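Local coordinates for surface layer protein (Geobacillus stearothermophilus, PDB 4UJ7), which assembles with copies of itself, probably into the bacterial surface lattice, and is represented here by two immunoglobulin-like (BIG2) domains, the second of which binds calcium, at residues A163-N167 / G168-N172; V65-G69 / I70-E74; G151-T154 / N155-T158. All coordinates share one frame; numbering follows the deposited sequence.

Contact 1 (A163-N167 / G168-N172); sequences ATDTN and GVIVN. With CA (calcium ion), chain D.
A calcium-binding loop between strands 158-160 and 171-178 of the second BIG2 domain brings Asp165 and Asn167 round to Gly168 and Val169. The ion is held by Asp165 OD1 and Asn167 OD1, each 2.4 Å away, by the backbone oxygen Val169 O at 2.3 Å, and by a water. Glu162 OE2 and both carboxylate oxygens of Glu197 raise the count to seven ligands. Asp165 OD1 and Asn167 OD1 are only 2.9 Å apart because both bind the ion, whose charge probably offsets much of the repulsion among three carboxylates.

The Asp165 carboxylate also shapes the backbone. CG stands anti to the backbone N (chi1 177°), which carries the group into the loop. OD1 accepts from Asn167 N at 3.2 Å, closing an Asx turn; the N-H comes from above the carboxylate plane, and the bond is nearly straight (167°). OD2 offers its syn lone pair to Gly168 N at 2.9 Å, so both oxygens are engaged and the rotation of the group is fixed. Asn167 OD1 has a second role too, accepting from Val169 N at 3.3 Å, with the donor well above its carbonyl plane.

Ile170 closes against the carboxylate from the face opposite the one met by Asn167 N. An alanine here would remove CG1 and CD1 and would probably leave that face of Asp165 without its apolar cover. The evidence is direct: Ile170 CG1 sits almost squarely above Asp165 CG, 3.7 Å away.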
# COMPACT_ATOMS: atom_id res chain seq x y z
N ALA A 163 -3.92 8.12 -24.25
CA ALA A 163 -5.18 8.06 -24.98
C ALA A 163 -5.16 7.06 -26.14
O ALA A 163 -6.15 6.39 -26.40
CB ALA A 163 -5.55 9.47 -25.49
N THR A 164 -4.04 7.00 -26.85
CA THR A 164 -3.82 6.10 -27.97
C THR A 164 -2.67 5.18 -27.55
O THR A 164 -1.62 5.67 -27.11
CB THR A 164 -3.38 6.93 -29.19
OG1 THR A 164 -4.47 7.76 -29.62
CG2 THR A 164 -2.91 6.08 -30.34
N ASP A 165 -2.84 3.86 -27.67
CA ASP A 165 -1.78 2.93 -27.28
C ASP A 165 -0.58 3.02 -28.21
O ASP A 165 -0.73 3.02 -29.43
CB ASP A 165 -2.25 1.47 -27.28
CG ASP A 165 -1.13 0.52 -26.95
OD1 ASP A 165 -0.47 0.74 -25.92
OD2 ASP A 165 -0.87 -0.42 -27.71
N THR A 166 0.61 3.10 -27.62
CA THR A 166 1.84 3.19 -28.41
C THR A 166 2.87 2.12 -28.05
O THR A 166 4.00 2.15 -28.58
CB THR A 166 2.50 4.60 -28.31
OG1 THR A 166 3.00 4.80 -26.98
CG2 THR A 166 1.54 5.75 -28.69
N ASN A 167 2.51 1.20 -27.13
CA ASN A 167 3.45 0.19 -26.65
C ASN A 167 2.89 -1.22 -26.45
O ASN A 167 3.60 -2.11 -25.96
CB ASN A 167 4.15 0.67 -25.36
CG ASN A 167 3.19 0.77 -24.19
OD1 ASN A 167 1.98 0.79 -24.36
ND2 ASN A 167 3.74 0.80 -22.97
N GLY A 168 1.63 -1.46 -26.82
CA GLY A 168 1.04 -2.80 -26.68
C GLY A 168 0.64 -3.20 -25.26
O GLY A 168 0.25 -4.35 -25.02
N VAL A 169 0.76 -2.26 -24.32
CA VAL A 169 0.33 -2.48 -22.93
C VAL A 169 -0.87 -1.58 -22.71
O VAL A 169 -0.77 -0.36 -22.84
CB VAL A 169 1.45 -2.12 -21.93
CG1 VAL A 169 1.03 -2.44 -20.49
CG2 VAL A 169 2.73 -2.88 -22.27
N ILE A 170 -2.00 -2.19 -22.38
CA ILE A 170 -3.27 -1.48 -22.33
C ILE A 170 -3.97 -1.84 -21.03
O ILE A 170 -4.22 -3.04 -20.76
CB ILE A 170 -4.15 -1.77 -23.57
CG1 ILE A 170 -3.31 -1.66 -24.85
CG2 ILE A 170 -5.32 -0.79 -23.60
CD1 ILE A 170 -3.95 -2.30 -26.07
N VAL A 171 -4.28 -0.81 -20.23
CA VAL A 171 -4.95 -1.04 -18.94
C VAL A 171 -6.15 -0.13 -18.75
O VAL A 171 -6.24 0.93 -19.37
CB VAL A 171 -3.98 -0.85 -17.74
CG1 VAL A 171 -2.83 -1.84 -17.80
CG2 VAL A 171 -3.44 0.57 -17.67
N ASN A 172 -7.08 -0.58 -17.91
CA ASN A 172 -8.19 0.24 -17.45
C ASN A 172 -7.95 0.70 -16.03
O ASN A 172 -7.37 -0.03 -15.24
CB ASN A 172 -9.51 -0.53 -17.51
CG ASN A 172 -10.15 -0.47 -18.89
OD1 ASN A 172 -10.03 0.53 -19.62
ND2 ASN A 172 -10.85 -1.53 -19.26
CA CA D . -0.14 1.66 -23.73
O HOH W 1 -2.51 2.10 -23.88

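Contact 2 (V65-G69 / I70-E74); sequences VSNSG and IGQSE
The side-chain amides of Asn67 and Gln72 lie nearly parallel, their planes 9° apart, in an offset overlap: Gln72 OE1 sits over one face of Asn67, 3.3 Å from its CG. At its edge, Asn67 ND2 donates to Ile70 O at 2.8 Å, with the acceptor almost exactly in the amide plane, which fixes how the Asn67 amide is turned. Gln72, extended beyond CG, uses NE2 twice: it reaches Glu74 O at 2.9 Å, nearly in line with that carbonyl though somewhat tilted from the Gln72 amide plane, and donates a hydrogen bond to a water that lies 2.8 Å from Ser66 OG. Ser66 OG is also hydrogen-bonded to Thr76 N.

The backbone of the turn is tightly curled. Asn67, Ser68 and Gly69 all have positive phi, the left-handed region, and the turn is tied by Gly69 N to Ser66 O and by Ile70 N to Asn67 O at 3.1 Å. Ile70 CG1 packs on that same oxygen.

The whole loop joins two adjacent antiparallel strands, 61-65, which edges its sheet, and 74-81; backbone bonds from Gly69 to Val51 and from Gln72 to Gly49 tie it to the residues that lead into strand 52-55.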
# COMPACT_ATOMS: atom_id res chain seq x y z
N VAL A 65 -4.32 -6.03 10.48
CA VAL A 65 -3.40 -6.66 9.54
C VAL A 65 -4.15 -7.46 8.49
O VAL A 65 -5.16 -8.13 8.78
CB VAL A 65 -2.32 -7.51 10.27
CG1 VAL A 65 -2.93 -8.62 11.13
CG2 VAL A 65 -1.30 -8.10 9.30
N SER A 66 -3.65 -7.42 7.25
CA SER A 66 -4.32 -8.12 6.15
C SER A 66 -4.33 -9.64 6.30
O SER A 66 -3.48 -10.22 7.02
CB SER A 66 -3.68 -7.69 4.80
OG SER A 66 -2.35 -8.19 4.67
N ASN A 67 -5.30 -10.27 5.64
CA ASN A 67 -5.52 -11.72 5.73
C ASN A 67 -5.61 -12.22 7.17
O ASN A 67 -5.25 -13.36 7.47
CB ASN A 67 -4.52 -12.56 4.90
CG ASN A 67 -5.15 -13.86 4.41
OD1 ASN A 67 -6.16 -13.81 3.70
ND2 ASN A 67 -4.58 -15.03 4.79
N SER A 68 -6.05 -11.34 8.06
CA SER A 68 -6.07 -11.64 9.50
C SER A 68 -4.77 -12.25 10.00
O SER A 68 -4.74 -13.08 10.92
CB SER A 68 -7.26 -12.54 9.84
OG SER A 68 -8.44 -11.83 9.48
N GLY A 69 -3.66 -11.84 9.39
CA GLY A 69 -2.32 -12.24 9.85
C GLY A 69 -1.95 -13.71 9.71
O GLY A 69 -1.07 -14.20 10.43
N ILE A 70 -2.62 -14.45 8.81
CA ILE A 70 -2.32 -15.88 8.64
C ILE A 70 -1.90 -16.25 7.23
O ILE A 70 -2.27 -15.57 6.25
CB ILE A 70 -3.47 -16.80 9.12
CG1 ILE A 70 -4.72 -16.62 8.24
CG2 ILE A 70 -3.76 -16.55 10.61
CD1 ILE A 70 -5.86 -17.57 8.61
N GLY A 71 -1.09 -17.29 7.16
CA GLY A 71 -0.85 -18.05 5.93
C GLY A 71 0.02 -17.45 4.85
O GLY A 71 0.12 -18.02 3.76
N GLN A 72 0.68 -16.34 5.15
CA GLN A 72 1.45 -15.61 4.14
C GLN A 72 2.86 -15.31 4.61
O GLN A 72 3.17 -15.51 5.78
CB GLN A 72 0.72 -14.32 3.76
CG GLN A 72 -0.68 -14.62 3.21
CD GLN A 72 -1.53 -13.42 2.83
OE1 GLN A 72 -2.62 -13.60 2.28
NE2 GLN A 72 -1.08 -12.22 3.14
N SER A 73 3.70 -14.83 3.70
CA SER A 73 5.00 -14.29 4.07
C SER A 73 5.01 -12.76 4.01
O SER A 73 5.95 -12.15 4.49
CB SER A 73 6.12 -14.87 3.19
OG SER A 73 5.86 -14.64 1.81
N GLU A 74 3.97 -12.16 3.42
CA GLU A 74 3.84 -10.70 3.28
C GLU A 74 2.45 -10.28 3.78
O GLU A 74 1.45 -10.93 3.45
CB GLU A 74 3.94 -10.31 1.80
CG GLU A 74 5.33 -10.46 1.18
CD GLU A 74 5.33 -10.39 -0.34
OE1 GLU A 74 4.68 -11.23 -1.00
OE2 GLU A 74 6.03 -9.50 -0.88
O HOH W 2 -2.40 -9.75 2.39

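Contact 3 (G151-T154 / N155-T158); sequences GDIT and NDVT
Ile153 and Thr154 turn back on Asp156 and Val157 where the chain of the second BIG2 domain leaves strand 149-152 and passes to strand 158-160 in the other sheet of its beta sandwich.

Backbone hydrogen bonds define the turn. Ile153 O accepts from Asp156 N at 2.8 Å, and weakly from Val157 N, the first donor standing above the carbonyl plane by 54°. A water lies between Asp152 O and Asn155 N, accepting from the latter at 2.9 Å.

Side-chain hydrogen bonds fix the entry. Asp152 OD1 accepts from Thr154 N at 3.1 Å, making an Asx turn, and from Thr154 OG1 at 2.6 Å. The amide arrives nearly in line with the C-O bond, the hydroxyl on the syn side and close to the carboxylate plane. Two donors on one oxygen, together with a salt bridge from Asp152 OD2 to Lys139, leave the carboxylate little freedom to rotate. Thr154 OG1 is bonded in addition to Val140 N, tying the turn to strand 135-144.

The apolar contact is between Ile153 CD1 and Val157 CG1 at 3.9 Å, the two side chains crossing at about a right angle; CG1 of Ile153, placed between its backbone N and carbonyl carbon (chi1 63°), carries CD1 to that meeting. Both residues also touch Val140 and Leu208, so the pair packs between the sheets.

Two carbon-oxygen van der Waals contacts complete the turn. Asp156 lies across Ile153, with OD2 3.6 Å from Ile153 CB. The other branch of Val157 reaches the backbone: its CG2 is 3.3 Å from Thr154 O.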
# COMPACT_ATOMS: atom_id res chain seq x y z
N GLY A 151 -4.60 13.53 4.47
CA GLY A 151 -5.84 13.20 3.76
C GLY A 151 -5.61 12.10 2.75
O GLY A 151 -4.52 11.95 2.22
N ASP A 152 -6.66 11.30 2.50
CA ASP A 152 -6.68 10.35 1.40
C ASP A 152 -7.56 10.96 0.31
O ASP A 152 -8.77 11.07 0.46
CB ASP A 152 -7.23 9.00 1.90
CG ASP A 152 -7.33 7.95 0.81
OD1 ASP A 152 -7.34 8.31 -0.37
OD2 ASP A 152 -7.43 6.75 1.15
N ILE A 153 -6.92 11.38 -0.78
CA ILE A 153 -7.58 12.12 -1.85
C ILE A 153 -7.82 11.28 -3.09
O ILE A 153 -8.09 11.80 -4.17
CB ILE A 153 -6.81 13.44 -2.22
CG1 ILE A 153 -5.41 13.16 -2.79
CG2 ILE A 153 -6.75 14.39 -1.02
CD1 ILE A 153 -4.80 14.36 -3.51
N THR A 154 -7.78 9.96 -2.92
CA THR A 154 -7.97 9.03 -4.05
C THR A 154 -9.25 9.28 -4.83
O THR A 154 -9.25 9.16 -6.06
CB THR A 154 -7.92 7.55 -3.58
OG1 THR A 154 -6.76 7.37 -2.76
CG2 THR A 154 -7.81 6.61 -4.78
N ASN A 155 -10.33 9.62 -4.13
CA ASN A 155 -11.59 9.88 -4.79
C ASN A 155 -11.62 11.20 -5.56
O ASN A 155 -12.46 11.39 -6.45
CB ASN A 155 -12.74 9.83 -3.78
CG ASN A 155 -14.09 9.69 -4.45
OD1 ASN A 155 -14.24 8.98 -5.45
ND2 ASN A 155 -15.08 10.39 -3.92
N ASP A 156 -10.71 12.11 -5.23
CA ASP A 156 -10.69 13.46 -5.81
C ASP A 156 -9.89 13.55 -7.10
O ASP A 156 -10.06 14.48 -7.89
CB ASP A 156 -10.10 14.46 -4.80
CG ASP A 156 -10.87 14.51 -3.49
OD1 ASP A 156 -12.11 14.39 -3.51
OD2 ASP A 156 -10.22 14.68 -2.45
N VAL A 157 -9.00 12.58 -7.30
CA VAL A 157 -8.07 12.61 -8.42
C VAL A 157 -8.66 11.88 -9.62
O VAL A 157 -9.64 11.14 -9.49
CB VAL A 157 -6.68 12.01 -8.06
CG1 VAL A 157 -6.05 12.72 -6.86
CG2 VAL A 157 -6.75 10.51 -7.80
N THR A 158 -8.07 12.11 -10.79
CA THR A 158 -8.35 11.30 -11.97
C THR A 158 -7.03 10.66 -12.41
O THR A 158 -5.99 11.32 -12.42
CB THR A 158 -8.97 12.17 -13.08
OG1 THR A 158 -10.11 12.85 -12.55
CG2 THR A 158 -9.39 11.33 -14.27
O HOH W 3 -10.52 9.37 -1.26

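All three are local contacts in or beside loops that join strands. Contact 1 and contact 2 are at the surface, while contact 3 is partly buried, its Ile153 and Val157 facing strands of both sheets. Contacts 1 and 3 belong to the second BIG2 domain and reach the same sheet, their centres about 24 Å apart; contact 2 lies in the first, about 34 Å between centres from contact 1. Chemistry follows place: a metal with carboxylates organises 163-172, backbone bonds, neutral amides and a water hold 65-74, and 151-158 combines an aspartate-fixed entry with hydrophobic cover. Asx turns occur in contacts 1 and 3, but the aspartate binds calcium only in contact 1.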